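Local coordinates for protein hemolysin BL lytic component L1 (Bacillus cereus, PDB 7NMQ) that probably forms, as the lytic component L1 of the haemolysin BL enterotoxin, part of a multi-component alpha-helical toxin that makes pores in target-cell membranes, at residues Lys107-Lys111 and Leu322-Met328; Tyr87-Phe91 and Asp116-Ile121; Met31-Val37 and Ser282-Ala286; Val23-Ala28 and Tyr292-Val297. The contacts are given in a common frame with arbitrary orientation. Where two conformers were deposited one is given. Residues are numbered along the deposited sequence.

Interaction 1 of 4, residues Lys107-Lys111 and Leu322-Met328; sequences KAGLK and LDNIDSM
Build Lys-107 to Lys-111 as the first turn of helix 107-154, with Lys-111 N hydrogen-bonded to Lys-107 O at 2.9 Å. Set against it the end of helix 275-325, whose chain turns at Ser-327 and extends at Met-328 (psi 134°). CA atoms pair Lys-107 with Ile-325 (6.6 Å) and Lys-111 with Leu-322 (5.7 Å). Lys-107, m at chi1 and then t throughout, reaches out almost straight, and its NZ donates to Ile-325 O (2.9 Å), Asp-326 O (2.9 Å) and Met-328 O (2.8 Å). One ammonium thus takes three carbonyls of the turn from helix 275-325 into helix 330-357, at one tip of the long helical bundle. Lys-111 bends at chi3 (73°, p), so that its NZ forms a salt bridge with Asp-326 OD2 at 2.9 Å; water 1 joins Lys-111 NZ (3.1 Å) to Leu-322 O (2.7 Å) and Asp-326 N (2.9 Å). Ile-325 (m, t) packs between the lysines: its CG2 is 3.7 Å from both Lys-107 CG and Lys-111 CG, and its CD1 is 3.6 Å from Leu-110 CD2. Leu-322 (t, p) lays CD1 3.7 Å from Lys-111 CB. Phe-333 of helix 330-357 packs on Lys-107, Leu-110 and Met-328.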
loop_
_atom_site.group_PDB
_atom_site.type_symbol
_atom_site.label_atom_id
_atom_site.label_comp_id
_atom_site.label_asym_id
_atom_site.label_seq_id
_atom_site.Cartn_x
_atom_site.Cartn_y
_atom_site.Cartn_z
ATOM N N LYS A 107 25.003 35.536 -8.034
ATOM C CA LYS A 107 23.556 35.443 -7.725
ATOM C C LYS A 107 22.798 34.833 -8.907
ATOM O O LYS A 107 21.910 34.026 -8.677
ATOM C CB LYS A 107 22.990 36.799 -7.314
ATOM C CG LYS A 107 23.420 37.255 -5.941
ATOM C CD LYS A 107 22.729 38.577 -5.563
ATOM C CE LYS A 107 22.959 38.904 -4.105
ATOM N NZ LYS A 107 22.155 40.053 -3.668
ATOM N N ALA A 108 23.100 35.210 -10.142
ATOM C CA ALA A 108 22.353 34.712 -11.321
ATOM C C ALA A 108 22.502 33.193 -11.391
ATOM O O ALA A 108 21.541 32.499 -11.681
ATOM C CB ALA A 108 22.820 35.324 -12.623
ATOM N N GLY A 109 23.726 32.720 -11.199
ATOM C CA GLY A 109 24.039 31.286 -11.231
ATOM C C GLY A 109 23.281 30.501 -10.177
ATOM O O GLY A 109 22.770 29.403 -10.443
ATOM N N LEU A 110 23.251 31.019 -8.965
ATOM C CA LEU A 110 22.545 30.345 -7.868
ATOM C C LEU A 110 21.051 30.338 -8.196
ATOM O O LEU A 110 20.389 29.307 -8.044
ATOM C CB LEU A 110 22.832 31.057 -6.548
ATOM C CG LEU A 110 22.106 30.415 -5.357
ATOM C CD1 LEU A 110 22.540 28.984 -5.099
ATOM C CD2 LEU A 110 22.280 31.239 -4.121
ATOM N N LYS A 111 20.505 31.473 -8.577
ATOM C CA LYS A 111 19.063 31.559 -8.894
ATOM C C LYS A 111 18.707 30.581 -10.015
ATOM O O LYS A 111 17.645 29.957 -9.922
ATOM C CB LYS A 111 18.649 32.957 -9.326
ATOM C CG LYS A 111 18.620 33.954 -8.191
ATOM C CD LYS A 111 18.184 35.317 -8.667
ATOM C CE LYS A 111 16.700 35.304 -8.960
ATOM N NZ LYS A 111 16.186 36.666 -9.231
ATOM N N LEU A 322 14.669 31.650 -3.777
ATOM C CA LEU A 322 14.860 32.257 -5.108
ATOM C C LEU A 322 14.507 33.740 -5.030
ATOM O O LEU A 322 15.284 34.571 -5.536
ATOM C CB LEU A 322 13.938 31.518 -6.083
ATOM C CG LEU A 322 13.994 32.047 -7.499
ATOM C CD1 LEU A 322 15.328 31.729 -8.140
ATOM C CD2 LEU A 322 12.852 31.479 -8.316
ATOM N N ASP A 323 13.399 34.069 -4.398
ATOM C CA ASP A 323 12.879 35.455 -4.409
ATOM C C ASP A 323 13.735 36.376 -3.551
ATOM O O ASP A 323 13.706 37.546 -3.797
ATOM C CB ASP A 323 11.456 35.483 -3.861
ATOM C CG ASP A 323 10.429 34.939 -4.823
ATOM O OD1 ASP A 323 10.814 34.712 -6.007
ATOM O OD2 ASP A 323 9.265 34.697 -4.379
ATOM N N ASN A 324 14.436 35.843 -2.566
ATOM C CA ASN A 324 15.218 36.624 -1.594
ATOM C C ASN A 324 16.628 36.876 -2.105
ATOM O O ASN A 324 17.257 37.780 -1.576
ATOM C CB ASN A 324 15.343 35.855 -0.288
ATOM C CG ASN A 324 14.090 35.828 0.550
ATOM O OD1 ASN A 324 13.024 36.339 0.163
ATOM N ND2 ASN A 324 14.203 35.180 1.697
ATOM N N ILE A 325 17.127 36.104 -3.076
ATOM C CA ILE A 325 18.570 36.201 -3.435
ATOM C C ILE A 325 18.899 37.596 -3.955
ATOM O O ILE A 325 19.964 38.127 -3.588
ATOM C CB ILE A 325 18.935 35.106 -4.461
ATOM C CG1 ILE A 325 19.035 33.769 -3.730
ATOM C CG2 ILE A 325 20.245 35.444 -5.173
ATOM C CD1 ILE A 325 18.984 32.567 -4.612
ATOM N N ASP A 326 18.059 38.236 -4.750
ATOM C CA ASP A 326 18.546 39.479 -5.398
ATOM C C ASP A 326 18.771 40.563 -4.332
ATOM O O ASP A 326 19.715 41.315 -4.489
ATOM C CB ASP A 326 17.672 39.955 -6.547
ATOM C CG ASP A 326 18.065 39.257 -7.854
ATOM O OD1 ASP A 326 19.252 38.747 -7.976
ATOM O OD2 ASP A 326 17.246 39.301 -8.760
ATOM N N SER A 327 17.931 40.659 -3.316
ATOM C CA SER A 327 18.043 41.743 -2.303
ATOM C C SER A 327 18.979 41.349 -1.163
ATOM O O SER A 327 19.338 42.219 -0.374
ATOM C CB SER A 327 16.713 42.151 -1.770
ATOM O OG SER A 327 16.086 41.034 -1.182
ATOM N N MET A 328 19.405 40.107 -1.083
ATOM C CA MET A 328 20.180 39.583 0.051
ATOM C C MET A 328 21.554 40.243 0.143
ATOM O O MET A 328 22.254 40.376 -0.878
ATOM C CB MET A 328 20.404 38.082 -0.156
ATOM C CG MET A 328 20.510 37.348 1.109
ATOM S SD MET A 328 20.678 35.624 0.777
ATOM C CE MET A 328 18.997 35.044 0.604
HETATM O O HOH W 1 15.840 37.171 -6.213
#

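Interaction 2 of 4, residues Tyr87-Phe91 and Asp116-Ile121; sequences YDEQF and DLITTI. With EDO (1,2-ethanediol), chain F.
This contact belongs to an antiparallel helical hairpin, in which helix 45-103 turns back as helix 107-154 within the elongated bundle of a ClyA/HBL-like toxin. Both segments are regular alpha-helix. Their axes run at 179°, almost exactly antiparallel, and approach to 11.0 Å, a wide spacing bridged by Tyr-87, Gln-90 and Leu-117. CA atoms are nearest at Tyr-87 and Thr-120 (7.2 Å) and at Phe-91 and Leu-117 (7.4 Å), one helical turn on.

Tyr-87 (chi1 t, chi2 86°) points across the gap. The edge of its ring meets Thr-120, with CD1 3.7 Å from Thr-120 CG2; its CE1 lies 3.8 Å from Ile-121 CG1 and 3.9 Å from Leu-117 CD2. Leu-117 (m, t) spreads between the two aromatics, its CD1 reaching Phe-91 CD2 at 4.0 Å. Gln-90, extended with chi1 and chi2 both t, supplies the polar link: Thr-120 OG1 donates to Gln-90 OE1 at 2.7 Å, while water 2 accepts from Gln-90 NE2 (3.1 Å) and donates to Asp-116 O (2.8 Å). On the outer face, Thr-119 OG1 is hydrogen-bonded to O2 of an ethanediol at 2.6 Å, probably a crystallisation additive.

Two further helices close the apolar side: Trp-347 of helix 330-357 meets the rings of Tyr-87 and Phe-91, and Tyr-318 of helix 275-325 packs on Phe-91, Ile-118 and Ile-121.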
loop_
_atom_site.group_PDB
_atom_site.type_symbol
_atom_site.label_atom_id
_atom_site.label_comp_id
_atom_site.label_asym_id
_atom_site.label_seq_id
_atom_site.Cartn_x
_atom_site.Cartn_y
_atom_site.Cartn_z
ATOM N N TYR A 87 15.006 13.215 -7.813
ATOM C CA TYR A 87 15.232 14.574 -7.240
ATOM C C TYR A 87 16.518 14.519 -6.420
ATOM O O TYR A 87 17.369 15.402 -6.535
ATOM C CB TYR A 87 14.054 15.067 -6.411
ATOM C CG TYR A 87 14.348 16.483 -5.972
ATOM C CD1 TYR A 87 14.049 17.556 -6.787
ATOM C CD2 TYR A 87 15.028 16.724 -4.787
ATOM C CE1 TYR A 87 14.403 18.840 -6.406
ATOM C CE2 TYR A 87 15.352 18.017 -4.388
ATOM C CZ TYR A 87 15.050 19.077 -5.216
ATOM O OH TYR A 87 15.393 20.376 -4.909
ATOM N N ASP A 88 16.740 13.475 -5.647
ATOM C CA ASP A 88 18.015 13.363 -4.922
ATOM C C ASP A 88 19.167 13.383 -5.919
ATOM O O ASP A 88 20.172 14.081 -5.687
ATOM C CB ASP A 88 18.122 12.083 -4.094
ATOM C CG ASP A 88 19.499 11.966 -3.445
ATOM O OD1 ASP A 88 19.882 12.899 -2.717
ATOM O OD2 ASP A 88 20.145 10.866 -3.599
ATOM N N GLU A 89 19.083 12.620 -7.014
ATOM C CA GLU A 89 20.216 12.575 -7.977
ATOM C C GLU A 89 20.405 13.985 -8.558
ATOM O O GLU A 89 21.570 14.402 -8.717
ATOM C CB GLU A 89 20.010 11.537 -9.077
ATOM C CG GLU A 89 19.621 10.174 -8.523
ATOM C CD GLU A 89 20.619 9.020 -8.529
ATOM O OE1 GLU A 89 20.725 8.338 -9.559
ATOM O OE2 GLU A 89 21.209 8.741 -7.482
ATOM N N GLN A 90 19.330 14.726 -8.836
ATOM C CA GLN A 90 19.497 16.091 -9.383
ATOM C C GLN A 90 20.142 16.976 -8.311
ATOM O O GLN A 90 21.070 17.715 -8.644
ATOM C CB GLN A 90 18.153 16.659 -9.821
ATOM C CG GLN A 90 18.320 17.970 -10.561
ATOM C CD GLN A 90 17.046 18.550 -11.097
ATOM O OE1 GLN A 90 15.982 18.009 -10.945
ATOM N NE2 GLN A 90 17.151 19.645 -11.801
ATOM N N PHE A 91 19.647 16.963 -7.101
ATOM C CA PHE A 91 20.155 17.819 -5.996
ATOM C C PHE A 91 21.644 17.515 -5.783
ATOM O O PHE A 91 22.476 18.438 -5.722
ATOM C CB PHE A 91 19.352 17.601 -4.720
ATOM C CG PHE A 91 19.708 18.596 -3.663
ATOM C CD1 PHE A 91 20.798 18.411 -2.857
ATOM C CD2 PHE A 91 19.089 19.835 -3.651
ATOM C CE1 PHE A 91 21.167 19.389 -1.946
ATOM C CE2 PHE A 91 19.433 20.801 -2.731
ATOM C CZ PHE A 91 20.483 20.581 -1.885
ATOM N N ASP A 116 15.839 25.653 -11.496
ATOM C CA ASP A 116 15.785 24.313 -12.139
ATOM C C ASP A 116 15.229 23.300 -11.137
ATOM O O ASP A 116 14.447 22.418 -11.517
ATOM C CB ASP A 116 17.145 23.800 -12.586
ATOM C CG ASP A 116 17.693 24.506 -13.794
ATOM O OD1 ASP A 116 16.957 25.349 -14.402
ATOM O OD2 ASP A 116 18.860 24.203 -14.141
ATOM N N LEU A 117 15.648 23.394 -9.880
ATOM C CA LEU A 117 15.154 22.450 -8.851
ATOM C C LEU A 117 13.665 22.714 -8.620
ATOM O O LEU A 117 12.920 21.719 -8.477
ATOM C CB LEU A 117 15.985 22.597 -7.575
ATOM C CG LEU A 117 17.420 22.109 -7.742
ATOM C CD1 LEU A 117 18.268 22.502 -6.548
ATOM C CD2 LEU A 117 17.497 20.606 -7.939
ATOM N N ILE A 118 13.225 23.967 -8.599
ATOM C CA ILE A 118 11.779 24.281 -8.466
ATOM C C ILE A 118 11.012 23.672 -9.632
ATOM O O ILE A 118 9.879 23.165 -9.409
ATOM C CB ILE A 118 11.547 25.796 -8.380
ATOM C CG1 ILE A 118 12.119 26.339 -7.063
ATOM C CG2 ILE A 118 10.065 26.099 -8.504
ATOM C CD1 ILE A 118 12.231 27.837 -7.021
ATOM N N THR A 119 11.558 23.742 -10.835
ATOM C CA THR A 119 10.883 23.173 -12.016
ATOM C C THR A 119 10.603 21.683 -11.735
ATOM O O THR A 119 9.475 21.199 -11.971
ATOM C CB THR A 119 11.701 23.427 -13.276
ATOM O OG1 THR A 119 11.755 24.838 -13.510
ATOM C CG2 THR A 119 11.147 22.700 -14.480
ATOM N N THR A 120 11.586 20.942 -11.265
ATOM C CA THR A 120 11.442 19.503 -10.955
ATOM C C THR A 120 10.422 19.297 -9.849
ATOM O O THR A 120 9.555 18.406 -9.978
ATOM C CB THR A 120 12.770 18.902 -10.518
ATOM O OG1 THR A 120 13.651 19.168 -11.623
ATOM C CG2 THR A 120 12.662 17.423 -10.206
ATOM N N ILE A 121 10.495 20.110 -8.790
ATOM C CA ILE A 121 9.530 19.983 -7.676
ATOM C C ILE A 121 8.123 20.139 -8.238
ATOM O O ILE A 121 7.194 19.357 -7.863
ATOM C CB ILE A 121 9.846 21.002 -6.575
ATOM C CG1 ILE A 121 11.140 20.654 -5.868
ATOM C CG2 ILE A 121 8.650 21.127 -5.635
ATOM C CD1 ILE A 121 11.762 21.818 -5.090
HETATM C C1 EDO F . 8.688 27.978 -11.848
HETATM O O1 EDO F . 9.380 28.563 -10.751
HETATM C C2 EDO F . 9.455 26.870 -12.482
HETATM O O2 EDO F . 10.844 26.910 -12.197
HETATM O O HOH W 2 15.084 20.883 -13.713
#

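Interaction 3 of 4, residues Met31-Val37 and Ser282-Ala286; sequences MIKQPNV and SLTNA
Helix 10-33 ends at Lys-33 and the chain runs extended from Gln-34, beside helical Ser-282 to Ala-286. CA atoms pair Met-31 with Ala-286 (7.3 Å) and Val-37 with Ser-282 (7.1 Å). Met-31, curled with all three chi angles m, brings CE to 4.2 Å from Ala-286 CB. Gln-34 (psi 121°; chi1 t, chi2 140°) directs its CA-to-CB bond toward helix 275-325: its NE2 donates to Ser-282 O at 2.9 Å, and its OE1 accepts from Asn-285 ND2 at 3.3 Å. Water 3 lies 2.8 Å from Ser-282 OG, with a weak bond from Gln-34 NE2. Beyond Asn-36, Val-37 (chi1 p) returns, its CB 3.8 Å from Leu-283 CD2 and its CG2 3.7 Å from Ser-282 OG. Gln-34 thus joins helix 10-33 to helix 275-325 in this ClyA/HBL-like bundle. Ala-226 of strand 225-230 is hydrogen-bonded through N to Gln-34 OE1 and through O to Asn-285 ND2, joining the beta hairpin here, while Gln-59 and His-56 of helix 45-103 meet the Val-37 backbone.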
loop_
_atom_site.group_PDB
_atom_site.type_symbol
_atom_site.label_atom_id
_atom_site.label_comp_id
_atom_site.label_asym_id
_atom_site.label_seq_id
_atom_site.Cartn_x
_atom_site.Cartn_y
_atom_site.Cartn_z
ATOM N N MET A 31 -6.753 -12.650 -4.487
ATOM C CA MET A 31 -7.924 -12.631 -5.387
ATOM C C MET A 31 -7.622 -13.454 -6.638
ATOM O O MET A 31 -8.481 -14.220 -7.051
ATOM C CB MET A 31 -8.300 -11.207 -5.791
ATOM C CG MET A 31 -8.958 -10.429 -4.681
ATOM S SD MET A 31 -10.128 -11.351 -3.683
ATOM C CE MET A 31 -11.435 -11.554 -4.885
ATOM N N ILE A 32 -6.452 -13.255 -7.237
ATOM C CA ILE A 32 -6.053 -13.930 -8.510
ATOM C C ILE A 32 -6.062 -15.445 -8.295
ATOM O O ILE A 32 -6.387 -16.196 -9.244
ATOM C CB ILE A 32 -4.703 -13.363 -9.010
ATOM C CG1 ILE A 32 -4.929 -11.941 -9.528
ATOM C CG2 ILE A 32 -4.065 -14.280 -10.061
ATOM C CD1 ILE A 32 -3.686 -11.161 -9.733
ATOM N N LYS A 33 -5.721 -15.922 -7.123
ATOM C CA LYS A 33 -5.588 -17.379 -6.871
ATOM C C LYS A 33 -6.922 -17.990 -6.450
ATOM O O LYS A 33 -7.029 -19.188 -6.502
ATOM C CB LYS A 33 -4.481 -17.619 -5.838
ATOM C CG LYS A 33 -3.080 -17.747 -6.444
ATOM C CD LYS A 33 -2.045 -18.335 -5.529
ATOM C CE LYS A 33 -1.852 -19.834 -5.629
ATOM N NZ LYS A 33 -0.960 -20.319 -4.547
ATOM N N GLN A 34 -7.917 -17.212 -6.077
ATOM C CA GLN A 34 -9.191 -17.784 -5.633
ATOM C C GLN A 34 -9.997 -18.169 -6.868
ATOM O O GLN A 34 -10.285 -17.330 -7.720
ATOM C CB GLN A 34 -9.948 -16.788 -4.782
ATOM C CG GLN A 34 -11.222 -17.418 -4.286
ATOM C CD GLN A 34 -11.590 -17.091 -2.875
ATOM O OE1 GLN A 34 -10.777 -17.010 -1.967
ATOM N NE2 GLN A 34 -12.856 -16.818 -2.704
ATOM N N PRO A 35 -10.380 -19.448 -7.031
ATOM C CA PRO A 35 -11.133 -19.829 -8.223
ATOM C C PRO A 35 -12.599 -19.417 -8.158
ATOM O O PRO A 35 -13.082 -19.037 -7.096
ATOM C CB PRO A 35 -11.023 -21.343 -8.235
ATOM C CG PRO A 35 -10.934 -21.687 -6.798
ATOM C CD PRO A 35 -10.061 -20.605 -6.181
ATOM N N ASN A 36 -13.241 -19.458 -9.325
ATOM C CA ASN A 36 -14.715 -19.304 -9.404
ATOM C C ASN A 36 -15.362 -20.252 -8.404
ATOM O O ASN A 36 -14.956 -21.444 -8.299
ATOM C CB ASN A 36 -15.244 -19.478 -10.820
ATOM C CG ASN A 36 -15.047 -18.288 -11.730
ATOM O OD1 ASN A 36 -14.356 -17.334 -11.382
ATOM N ND2 ASN A 36 -15.662 -18.341 -12.904
ATOM N N VAL A 37 -16.367 -19.784 -7.706
ATOM C CA VAL A 37 -16.987 -20.619 -6.640
ATOM C C VAL A 37 -17.628 -21.842 -7.282
ATOM O O VAL A 37 -18.363 -21.740 -8.267
ATOM C CB VAL A 37 -17.987 -19.816 -5.806
ATOM C CG1 VAL A 37 -19.200 -19.333 -6.586
ATOM C CG2 VAL A 37 -18.464 -20.590 -4.600
ATOM N N SER A 282 -15.756 -19.407 0.959
ATOM C CA SER A 282 -14.959 -18.742 -0.087
ATOM C C SER A 282 -15.623 -17.413 -0.453
ATOM O O SER A 282 -14.888 -16.439 -0.661
ATOM C CB SER A 282 -14.735 -19.642 -1.268
ATOM O OG SER A 282 -15.930 -19.926 -1.933
ATOM N N LEU A 283 -16.933 -17.390 -0.589
ATOM C CA LEU A 283 -17.607 -16.145 -0.961
ATOM C C LEU A 283 -17.474 -15.120 0.151
ATOM O O LEU A 283 -17.314 -13.908 -0.180
ATOM C CB LEU A 283 -19.073 -16.410 -1.262
ATOM C CG LEU A 283 -19.270 -17.297 -2.487
ATOM C CD1 LEU A 283 -20.737 -17.587 -2.595
ATOM C CD2 LEU A 283 -18.741 -16.659 -3.773
ATOM N N THR A 284 -17.563 -15.533 1.392
ATOM C CA THR A 284 -17.483 -14.570 2.513
ATOM C C THR A 284 -16.064 -14.001 2.584
ATOM O O THR A 284 -15.852 -12.812 2.774
ATOM C CB THR A 284 -17.920 -15.200 3.832
ATOM O OG1 THR A 284 -19.245 -15.711 3.669
ATOM C CG2 THR A 284 -17.916 -14.183 4.947
ATOM N N ASN A 285 -15.079 -14.861 2.426
ATOM C CA ASN A 285 -13.653 -14.471 2.385
ATOM C C ASN A 285 -13.456 -13.427 1.283
ATOM O O ASN A 285 -12.825 -12.393 1.556
ATOM C CB ASN A 285 -12.791 -15.713 2.158
ATOM C CG ASN A 285 -11.313 -15.422 2.138
ATOM O OD1 ASN A 285 -10.787 -15.025 3.158
ATOM N ND2 ASN A 285 -10.656 -15.734 1.027
ATOM N N ALA A 286 -13.940 -13.713 0.081
ATOM C CA ALA A 286 -13.782 -12.784 -1.053
ATOM C C ALA A 286 -14.490 -11.466 -0.732
ATOM O O ALA A 286 -13.960 -10.411 -1.094
ATOM C CB ALA A 286 -14.228 -13.408 -2.331
HETATM O O HOH W 3 -15.381 -18.385 -4.188
#

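Interaction 4 of 4, residues Val23-Ala28 and Tyr292-Val297; sequences VMDLYA and YLYQTV
Tyr-27 lies alongside Tyr-292, their ring planes 29° apart and near parallel but slid so far that the rings barely overlap, with centroids at 6.0 Å. Its CZ rests 3.5 Å from Tyr-292 CB, and its edge faces Thr-296, CE2 being 3.7 Å from Thr-296 OG1. Both tyrosines take chi1 m with chi2 near -30°. The hydroxyl of Tyr-27 is hydrogen-bonded to Lys-188 NZ of helix 173-200, and the same lysine makes a cation-pi contact with Tyr-292. Thr-296 (m) turns its OG1 back to Tyr-292 O in its own helix, at 2.8 Å. Met-24, m at all three chi angles, folds its CE to 3.5 Å from both Leu-293 CD2 and Val-297 CG2; its SD is 3.7 Å from Thr-296 CG2. Leu-293 (m, t) places CD2 3.6 Å from Tyr-27 CB, and Val-23 CG1 approaches Thr-296 OG1 at 3.7 Å. Both backbones are regular alpha-helix, nearest at Met-24 CA and Leu-293 CA (6.6 Å); the segment axes approach to 10.0 Å with a signed crossing angle of -159°. No hydrogen bond crosses, so this is side-chain packing of two antiparallel helices in the long bundle that marks ClyA/HBL-like toxins.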
loop_
_atom_site.group_PDB
_atom_site.type_symbol
_atom_site.label_atom_id
_atom_site.label_comp_id
_atom_site.label_asym_id
_atom_site.label_seq_id
_atom_site.Cartn_x
_atom_site.Cartn_y
_atom_site.Cartn_z
ATOM N N VAL A 23 0.132 -4.310 1.259
ATOM C CA VAL A 23 -1.232 -4.810 1.561
ATOM C C VAL A 23 -1.980 -5.029 0.241
ATOM O O VAL A 23 -2.627 -6.080 0.078
ATOM C CB VAL A 23 -1.969 -3.864 2.501
ATOM C CG1 VAL A 23 -3.440 -4.174 2.548
ATOM C CG2 VAL A 23 -1.277 -3.837 3.866
ATOM N N MET A 24 -1.902 -4.099 -0.702
ATOM C CA MET A 24 -2.573 -4.269 -2.007
ATOM C C MET A 24 -1.995 -5.467 -2.729
ATOM O O MET A 24 -2.787 -6.227 -3.349
ATOM C CB MET A 24 -2.384 -3.071 -2.919
ATOM C CG MET A 24 -3.137 -1.898 -2.470
ATOM S SD MET A 24 -4.912 -2.051 -2.535
ATOM C CE MET A 24 -5.227 -2.326 -4.272
ATOM N N ASP A 25 -0.675 -5.645 -2.697
ATOM C CA ASP A 25 -0.077 -6.811 -3.394
ATOM C C ASP A 25 -0.666 -8.109 -2.824
ATOM O O ASP A 25 -0.992 -9.000 -3.594
ATOM C CB ASP A 25 1.440 -6.830 -3.264
ATOM C CG ASP A 25 2.199 -5.920 -4.223
ATOM O OD1 ASP A 25 1.596 -5.387 -5.176
ATOM O OD2 ASP A 25 3.419 -5.766 -3.990
ATOM N N LEU A 26 -0.738 -8.226 -1.500
ATOM C CA LEU A 26 -1.268 -9.442 -0.833
ATOM C C LEU A 26 -2.704 -9.692 -1.301
ATOM O O LEU A 26 -3.018 -10.798 -1.757
ATOM C CB LEU A 26 -1.246 -9.306 0.691
ATOM C CG LEU A 26 0.093 -9.544 1.383
ATOM C CD1 LEU A 26 -0.118 -10.361 2.646
ATOM C CD2 LEU A 26 1.070 -10.233 0.469
ATOM N N TYR A 27 -3.563 -8.698 -1.161
ATOM C CA TYR A 27 -4.988 -8.857 -1.503
ATOM C C TYR A 27 -5.086 -9.188 -2.983
ATOM O O TYR A 27 -5.846 -10.119 -3.353
ATOM C CB TYR A 27 -5.766 -7.568 -1.236
ATOM C CG TYR A 27 -6.009 -7.258 0.209
ATOM C CD1 TYR A 27 -6.183 -8.251 1.156
ATOM C CD2 TYR A 27 -6.111 -5.931 0.639
ATOM C CE1 TYR A 27 -6.392 -7.947 2.497
ATOM C CE2 TYR A 27 -6.325 -5.624 1.974
ATOM C CZ TYR A 27 -6.487 -6.624 2.908
ATOM O OH TYR A 27 -6.706 -6.284 4.215
ATOM N N ALA A 28 -4.361 -8.504 -3.863
ATOM C CA ALA A 28 -4.485 -8.775 -5.313
ATOM C C ALA A 28 -4.071 -10.215 -5.599
ATOM O O ALA A 28 -4.735 -10.941 -6.388
ATOM C CB ALA A 28 -3.650 -7.791 -6.080
ATOM N N TYR A 292 -11.805 -4.572 1.698
ATOM C CA TYR A 292 -10.468 -4.152 2.172
ATOM C C TYR A 292 -9.680 -3.533 1.004
ATOM O O TYR A 292 -8.894 -2.571 1.224
ATOM C CB TYR A 292 -9.740 -5.330 2.803
ATOM C CG TYR A 292 -10.379 -5.873 4.053
ATOM C CD1 TYR A 292 -11.163 -5.087 4.891
ATOM C CD2 TYR A 292 -10.071 -7.137 4.482
ATOM C CE1 TYR A 292 -11.735 -5.602 6.049
ATOM C CE2 TYR A 292 -10.639 -7.664 5.635
ATOM C CZ TYR A 292 -11.455 -6.895 6.445
ATOM O OH TYR A 292 -12.011 -7.499 7.567
ATOM N N LEU A 293 -9.828 -4.050 -0.212
ATOM C CA LEU A 293 -9.118 -3.515 -1.395
ATOM C C LEU A 293 -9.511 -2.049 -1.602
ATOM O O LEU A 293 -8.587 -1.219 -1.757
ATOM C CB LEU A 293 -9.415 -4.331 -2.654
ATOM C CG LEU A 293 -8.550 -5.561 -2.874
ATOM C CD1 LEU A 293 -9.208 -6.519 -3.867
ATOM C CD2 LEU A 293 -7.186 -5.141 -3.409
ATOM N N TYR A 294 -10.793 -1.706 -1.666
ATOM C CA TYR A 294 -11.101 -0.291 -1.983
ATOM C C TYR A 294 -10.687 0.563 -0.771
ATOM O O TYR A 294 -10.249 1.716 -0.985
ATOM C CB TYR A 294 -12.533 -0.076 -2.477
ATOM C CG TYR A 294 -13.620 -0.054 -1.449
ATOM C CD1 TYR A 294 -13.792 1.019 -0.600
ATOM C CD2 TYR A 294 -14.593 -1.056 -1.397
ATOM C CE1 TYR A 294 -14.822 1.039 0.335
ATOM C CE2 TYR A 294 -15.633 -1.025 -0.477
ATOM C CZ TYR A 294 -15.748 0.023 0.411
ATOM O OH TYR A 294 -16.781 0.052 1.310
ATOM N N GLN A 295 -10.747 0.040 0.450
ATOM C CA GLN A 295 -10.356 0.802 1.660
ATOM C C GLN A 295 -8.862 1.118 1.604
ATOM O O GLN A 295 -8.447 2.224 2.005
ATOM C CB GLN A 295 -10.672 0.057 2.943
ATOM C CG GLN A 295 -12.156 -0.156 3.141
ATOM C CD GLN A 295 -12.397 -1.191 4.220
ATOM O OE1 GLN A 295 -11.481 -1.697 4.898
ATOM N NE2 GLN A 295 -13.646 -1.470 4.431
ATOM N N THR A 296 -8.065 0.160 1.153
ATOM C CA THR A 296 -6.602 0.307 1.081
ATOM C C THR A 296 -6.252 1.306 -0.022
ATOM O O THR A 296 -5.326 2.139 0.180
ATOM C CB THR A 296 -5.905 -1.041 0.876
ATOM O OG1 THR A 296 -6.296 -1.915 1.927
ATOM C CG2 THR A 296 -4.414 -0.853 0.922
ATOM N N VAL A 297 -6.927 1.282 -1.159
ATOM C CA VAL A 297 -6.671 2.313 -2.196
ATOM C C VAL A 297 -7.040 3.680 -1.615
ATOM O O VAL A 297 -6.325 4.657 -1.921
ATOM C CB VAL A 297 -7.424 2.022 -3.506
ATOM C CG1 VAL A 297 -7.380 3.213 -4.472
ATOM C CG2 VAL A 297 -6.840 0.797 -4.158
#

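Helix 275-325 runs through interactions 1, 3 and 4, contacting helix 107-154 near one tip of the molecule and helix 10-33 further back. Interactions 3 and 4 are successive parts of one interface, their centres 15 Å apart and joined by Met-31 CG packing 4.0 Å from Leu-293 CD1. Interactions 1 and 2 share helix 107-154 at centres 17 Å apart, touching through Leu-322 CD2 and Ile-118 CD1 (3.9 Å). Interactions 1 and 3 lie on opposite sides of the chain's centre, about 61 Å between centres, while interaction 4 sits close to the middle. Interaction 3 borders the beta hairpin, which overlaps the two predicted membrane-spanning segments.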